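Phosphate-specific transport system accessory protein PhoU homolog (Pseudomonas aeruginosa, PDB 4Q25) probably takes part in regulating phosphate uptake, acting as a homodimeric, all-helical accessory protein of the Pst phosphate transport system. Local coordinates at residues 35-40 and 54-59; 167-173 and 198-202. One frame throughout, in Å; residues are numbered along the deposited sequence.

Interaction 1. Residues 35-40 and 54-59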
loop_
_atom_site.group_PDB
_atom_site.type_symbol
_atom_site.label_atom_id
_atom_site.label_comp_id
_atom_site.label_asym_id
_atom_site.label_seq_id
_atom_site.Cartn_x
_atom_site.Cartn_y
_atom_site.Cartn_z
ATOM N N LYS A 35 5.277 17.758 1.040
ATOM C CA LYS A 35 5.686 18.584 -0.067
ATOM C C LYS A 35 5.651 17.810 -1.386
ATOM O O LYS A 35 5.356 18.397 -2.426
ATOM C CB LYS A 35 7.070 19.137 0.188
ATOM C CG LYS A 35 7.520 20.138 -0.837
ATOM C CD LYS A 35 8.973 20.474 -0.633
ATOM C CE LYS A 35 9.482 21.370 -1.761
ATOM N NZ LYS A 35 9.325 20.702 -3.090
ATOM N N GLN A 36 5.941 16.506 -1.347
ATOM C CA GLN A 36 5.760 15.683 -2.516
ATOM C C GLN A 36 4.267 15.639 -2.948
ATOM O O GLN A 36 3.947 15.649 -4.140
ATOM C CB GLN A 36 6.283 14.260 -2.281
ATOM C CG GLN A 36 7.736 13.987 -2.644
ATOM C CD GLN A 36 7.975 12.482 -2.879
ATOM O OE1 GLN A 36 7.564 11.658 -2.078
ATOM N NE2 GLN A 36 8.597 12.128 -3.987
ATOM N N VAL A 37 3.360 15.526 -1.989
ATOM C CA VAL A 37 1.946 15.494 -2.309
ATOM C C VAL A 37 1.521 16.802 -2.971
ATOM O O VAL A 37 0.907 16.776 -4.048
ATOM C CB VAL A 37 1.098 15.224 -1.074
ATOM C CG1 VAL A 37 -0.376 15.411 -1.353
ATOM C CG2 VAL A 37 1.324 13.820 -0.585
ATOM N N ASN A 38 1.872 17.921 -2.330
ATOM C CA ASN A 38 1.652 19.259 -2.875
ATOM C C ASN A 38 2.142 19.397 -4.321
ATOM O O ASN A 38 1.384 19.790 -5.215
ATOM C CB ASN A 38 2.366 20.282 -1.994
ATOM C CG ASN A 38 2.239 21.705 -2.511
ATOM O OD1 ASN A 38 1.267 22.384 -2.243
ATOM N ND2 ASN A 38 3.236 22.163 -3.227
ATOM N N ASP A 39 3.403 19.056 -4.558
ATOM C CA ASP A 39 3.997 19.185 -5.880
ATOM C C ASP A 39 3.383 18.259 -6.899
ATOM O O ASP A 39 3.244 18.627 -8.054
ATOM C CB ASP A 39 5.498 18.946 -5.823
ATOM C CG ASP A 39 6.211 19.960 -4.949
ATOM O OD1 ASP A 39 5.652 21.042 -4.705
ATOM O OD2 ASP A 39 7.335 19.658 -4.495
ATOM N N ALA A 40 3.036 17.044 -6.510
ATOM C CA ALA A 40 2.419 16.123 -7.441
ATOM C C ALA A 40 1.075 16.640 -7.905
ATOM O O ALA A 40 0.782 16.632 -9.078
ATOM C CB ALA A 40 2.232 14.770 -6.812
ATOM N N GLN A 54 10.562 16.102 -10.777
ATOM C CA GLN A 54 11.222 16.480 -9.521
ATOM C C GLN A 54 10.678 15.683 -8.340
ATOM O O GLN A 54 11.436 15.299 -7.453
ATOM C CB GLN A 54 11.054 17.965 -9.284
ATOM C CG GLN A 54 11.693 18.510 -8.021
ATOM C CD GLN A 54 11.569 20.028 -7.962
ATOM O OE1 GLN A 54 11.778 20.701 -8.975
ATOM N NE2 GLN A 54 11.203 20.572 -6.791
ATOM N N VAL A 55 9.373 15.388 -8.376
ATOM C CA VAL A 55 8.719 14.614 -7.347
ATOM C C VAL A 55 9.200 13.162 -7.326
ATOM O O VAL A 55 9.316 12.562 -6.269
ATOM C CB VAL A 55 7.192 14.645 -7.517
ATOM C CG1 VAL A 55 6.534 13.536 -6.738
ATOM C CG2 VAL A 55 6.669 16.011 -7.151
ATOM N N ARG A 56 9.375 12.550 -8.468
ATOM C CA ARG A 56 9.861 11.198 -8.493
ATOM C C ARG A 56 11.271 11.089 -7.960
ATOM O O ARG A 56 11.600 10.183 -7.279
ATOM C CB ARG A 56 9.743 10.604 -9.881
ATOM C CG ARG A 56 8.717 11.301 -10.721
ATOM C CD ARG A 56 7.792 10.371 -11.443
ATOM N NE ARG A 56 8.397 9.078 -11.673
ATOM C CZ ARG A 56 8.912 8.678 -12.821
ATOM N NH1 ARG A 56 8.907 9.480 -13.864
ATOM N NH2 ARG A 56 9.430 7.467 -12.918
ATOM N N GLU A 57 12.103 12.036 -8.291
ATOM C CA GLU A 57 13.486 12.047 -7.853
ATOM C C GLU A 57 13.685 12.275 -6.343
ATOM O O GLU A 57 14.789 12.137 -5.838
ATOM C CB GLU A 57 14.264 13.108 -8.638
ATOM C CG GLU A 57 14.433 12.719 -10.098
ATOM C CD GLU A 57 14.946 13.846 -10.943
ATOM O OE1 GLU A 57 15.117 14.965 -10.397
ATOM O OE2 GLU A 57 15.161 13.598 -12.154
ATOM N N ILE A 58 12.636 12.655 -5.632
ATOM C CA ILE A 58 12.722 12.839 -4.191
ATOM C C ILE A 58 12.454 11.477 -3.539
ATOM O O ILE A 58 12.870 11.210 -2.405
ATOM C CB ILE A 58 11.703 13.905 -3.722
ATOM C CG1 ILE A 58 12.157 15.307 -4.152
ATOM C CG2 ILE A 58 11.518 13.884 -2.211
ATOM C CD1 ILE A 58 11.019 16.303 -4.326
ATOM N N ASP A 59 11.777 10.606 -4.280
ATOM C CA ASP A 59 11.219 9.410 -3.688
ATOM C C ASP A 59 12.325 8.501 -3.154
ATOM O O ASP A 59 12.127 7.775 -2.185
ATOM C CB ASP A 59 10.239 8.694 -4.650
ATOM C CG ASP A 59 9.102 7.972 -3.897
ATOM O OD1 ASP A 59 8.638 8.475 -2.806
ATOM O OD2 ASP A 59 8.693 6.881 -4.375
#

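Interaction 2. Residues 167-173 and 198-202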
loop_
_atom_site.group_PDB
_atom_site.type_symbol
_atom_site.label_atom_id
_atom_site.label_comp_id
_atom_site.label_asym_id
_atom_site.label_seq_id
_atom_site.Cartn_x
_atom_site.Cartn_y
_atom_site.Cartn_z
ATOM N N ASP A 167 -13.224 9.280 1.004
ATOM C CA ASP A 167 -13.566 8.073 0.237
ATOM C C ASP A 167 -14.923 8.248 -0.456
ATOM O O ASP A 167 -15.143 7.736 -1.553
ATOM C CB ASP A 167 -13.559 6.814 1.116
ATOM C CG ASP A 167 -12.191 6.551 1.790
ATOM O OD1 ASP A 167 -11.146 7.050 1.312
ATOM O OD2 ASP A 167 -12.144 5.842 2.825
ATOM N N ARG A 168 -15.816 8.989 0.189
ATOM C CA ARG A 168 -17.132 9.274 -0.362
ATOM C C ARG A 168 -17.027 10.153 -1.610
ATOM O O ARG A 168 -17.639 9.866 -2.642
ATOM C CB ARG A 168 -18.011 9.976 0.684
ATOM C CG ARG A 168 -19.485 9.862 0.388
ATOM C CD ARG A 168 -20.325 10.907 1.122
ATOM N NE ARG A 168 -21.651 11.023 0.501
ATOM C CZ ARG A 168 -22.647 11.774 0.965
ATOM N NH1 ARG A 168 -22.495 12.498 2.065
ATOM N NH2 ARG A 168 -23.805 11.803 0.316
ATOM N N GLU A 169 -16.265 11.232 -1.508
ATOM C CA GLU A 169 -15.962 12.078 -2.657
ATOM C C GLU A 169 -15.303 11.313 -3.827
ATOM O O GLU A 169 -15.592 11.567 -5.000
ATOM C CB GLU A 169 -15.013 13.183 -2.224
ATOM C CG GLU A 169 -15.638 14.222 -1.319
ATOM C CD GLU A 169 -14.647 15.245 -0.892
ATOM O OE1 GLU A 169 -13.413 14.972 -0.913
ATOM O OE2 GLU A 169 -15.094 16.343 -0.542
ATOM N N TYR A 170 -14.417 10.385 -3.502
ATOM C CA TYR A 170 -13.777 9.581 -4.507
ATOM C C TYR A 170 -14.822 8.756 -5.287
ATOM O O TYR A 170 -14.799 8.730 -6.518
ATOM C CB TYR A 170 -12.695 8.671 -3.905
ATOM C CG TYR A 170 -12.234 7.614 -4.885
ATOM C CD1 TYR A 170 -11.343 7.927 -5.898
ATOM C CD2 TYR A 170 -12.745 6.314 -4.838
ATOM C CE1 TYR A 170 -10.957 6.981 -6.837
ATOM C CE2 TYR A 170 -12.359 5.352 -5.752
ATOM C CZ TYR A 170 -11.460 5.690 -6.755
ATOM O OH TYR A 170 -11.066 4.755 -7.675
ATOM N N LYS A 171 -15.739 8.098 -4.587
ATOM C CA LYS A 171 -16.722 7.239 -5.258
ATOM C C LYS A 171 -17.671 8.040 -6.149
ATOM O O LYS A 171 -18.066 7.544 -7.198
ATOM C CB LYS A 171 -17.497 6.382 -4.254
ATOM C CG LYS A 171 -16.632 5.335 -3.567
ATOM C CD LYS A 171 -17.423 4.450 -2.607
ATOM C CE LYS A 171 -16.617 3.213 -2.243
ATOM N NZ LYS A 171 -17.368 2.260 -1.368
ATOM N N THR A 172 -17.997 9.276 -5.773
ATOM C CA THR A 172 -18.893 10.104 -6.595
ATOM C C THR A 172 -18.129 10.656 -7.802
ATOM O O THR A 172 -18.700 10.817 -8.889
ATOM C CB THR A 172 -19.658 11.256 -5.832
ATOM O OG1 THR A 172 -18.752 12.173 -5.208
ATOM C CG2 THR A 172 -20.616 10.728 -4.764
ATOM N N ALA A 173 -16.838 10.930 -7.634
ATOM C CA ALA A 173 -16.038 11.377 -8.785
ATOM C C ALA A 173 -15.841 10.234 -9.747
ATOM O O ALA A 173 -15.887 10.445 -10.929
ATOM C CB ALA A 173 -14.705 11.976 -8.366
ATOM N N LEU A 198 -6.703 10.082 -8.745
ATOM C CA LEU A 198 -7.692 10.132 -7.644
ATOM C C LEU A 198 -7.595 8.945 -6.683
ATOM O O LEU A 198 -7.709 9.129 -5.481
ATOM C CB LEU A 198 -9.129 10.205 -8.182
ATOM C CG LEU A 198 -9.506 11.533 -8.829
ATOM C CD1 LEU A 198 -10.789 11.401 -9.592
ATOM C CD2 LEU A 198 -9.663 12.629 -7.806
ATOM N N ARG A 199 -7.362 7.746 -7.201
ATOM C CA ARG A 199 -7.206 6.560 -6.370
ATOM C C ARG A 199 -5.961 6.664 -5.488
ATOM O O ARG A 199 -6.012 6.349 -4.293
ATOM C CB ARG A 199 -7.182 5.305 -7.247
ATOM C CG ARG A 199 -6.854 4.010 -6.521
ATOM C CD ARG A 199 -8.029 3.551 -5.682
ATOM N NE ARG A 199 -7.619 2.676 -4.584
ATOM C CZ ARG A 199 -8.450 2.213 -3.651
ATOM N NH1 ARG A 199 -9.741 2.542 -3.664
ATOM N NH2 ARG A 199 -7.999 1.415 -2.708
ATOM N N SER A 200 -4.851 7.115 -6.057
ATOM C CA SER A 200 -3.668 7.463 -5.269
ATOM C C SER A 200 -3.925 8.572 -4.214
ATOM O O SER A 200 -3.406 8.530 -3.110
ATOM C CB SER A 200 -2.515 7.903 -6.196
ATOM O OG SER A 200 -2.033 6.832 -7.023
ATOM N N LEU A 201 -4.684 9.601 -4.557
ATOM C CA LEU A 201 -4.993 10.617 -3.538
ATOM C C LEU A 201 -5.850 10.014 -2.377
ATOM O O LEU A 201 -5.638 10.305 -1.217
ATOM C CB LEU A 201 -5.667 11.831 -4.188
ATOM C CG LEU A 201 -4.757 12.645 -5.114
ATOM C CD1 LEU A 201 -5.532 13.755 -5.812
ATOM C CD2 LEU A 201 -3.582 13.229 -4.354
ATOM N N GLU A 202 -6.788 9.151 -2.707
ATOM C CA GLU A 202 -7.596 8.483 -1.714
ATOM C C GLU A 202 -6.735 7.633 -0.786
ATOM O O GLU A 202 -6.957 7.610 0.417
ATOM C CB GLU A 202 -8.647 7.599 -2.373
ATOM C CG GLU A 202 -9.559 6.959 -1.358
ATOM C CD GLU A 202 -10.586 6.015 -1.940
ATOM O OE1 GLU A 202 -11.634 5.830 -1.292
ATOM O OE2 GLU A 202 -10.348 5.442 -3.019
#

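Interaction 1. Residues 35-40 and 54-59
Gln36 leaves its helix with chi1 at -91°, between the staggered positions, and its chain then runs extended, which carries its amide to the backbone of residues 54-59. Val55 turns CG1 anti to its backbone N, chi1 163°; the second methyl, CG2, packs 3.4 Å from Asp39 CB. The Gln36 amide sits beside the turn of residues 56-59: NE2 is a donor to Val55 O, although the modelled 2.4 Å and the angle of 125° make the exact geometry doubtful. The same oxygen takes a weak bond from Ile58 N. Glutamine suits this place because its methylenes lie against Ile58, whose CG2 is 3.8 Å from Gln36 CG, while its end amide supplies a donor to the backbone carbonyl. The Asp39 carboxylate is held within its own helix, its OD2 receiving Lys35 NZ at 2.7 Å through the syn lone pair and its OD1 receiving Asn38 ND2. The contact thus joins helix 15-45 to helix 49-56 and the type I turn of residues 56-59. Its chemistry implies a divided amide: NE2 is used on the carbonyl, whereas Gln36 OE1 faces Asp59 OD1 at 3.4 Å, an acceptor pair that is not a bond. The charge of Asp39 is probably offset by Lys35.

Interaction 2. Residues 167-173 and 198-202
The segments 167-173 and 198-202 run antiparallel, at 169°, with their axes 10.1 Å apart; they belong to a neighbouring pair in the three-helix bundle of a PhoU domain. The nearest CA pairs are Asp167 with Glu202 and Tyr170 with Leu198. Tyr170 is the central side chain: CG anti to the backbone N, chi1 167°, sends the ring across to the other helix. Leu198 CB meets the ring at its edge and in its plane, 3.9 Å from Tyr170 CD1, while Leu198 CD1 reaches Ala173 CB, whose small methyl suits the close packing. Glu202 stretches out fully and sets OE2 over one ring face, 3.1 Å from Tyr170 CD2 and offset toward the rim. A salt bridge from Arg199 NH1 at 3.0 Å helps to hold OE2 in place from within its own helix. The other oxygen, OE1, stands 2.9 Å from Asp167 OD1, two acceptors with their carboxylate planes 67° apart. Asp163 and Asp167 on one helix and Glu202 and Asp206 on the other match two facing E(D)XXXD motifs, which bind metal in relatives; none is modelled here, and a shared proton could ease the short acceptor pair. Trp196 of the second subunit packs on Tyr170. The buried Tyr170 OH has no polar partner in the model and lies 3.8 Å from Arg199 CD.

In the fold
The two contacts follow one another along the chain and fall in the two successive PhoU domains, interaction 1 in the first and interaction 2 in the second. Their centres are about 20 Å apart and their nearest atoms about 5 Å, so they do not touch. Helix 84-120 bridges them: its Val110 meets Ala40 of interaction 1 and Ser200 of segment 198-202, and Ser200 also bonds to Glu106. Helix 127-149 likewise borders both, through Gln138 at Val37 of segment 35-40 and through Ile133 at Leu198. Each has an acidic pair at its border, Asp59 with Asp105 and Asp167 with Asp206. Interaction 2 also packs against the second subunit, where Arg199 meets its own counterpart, whereas no other chain touches interaction 1.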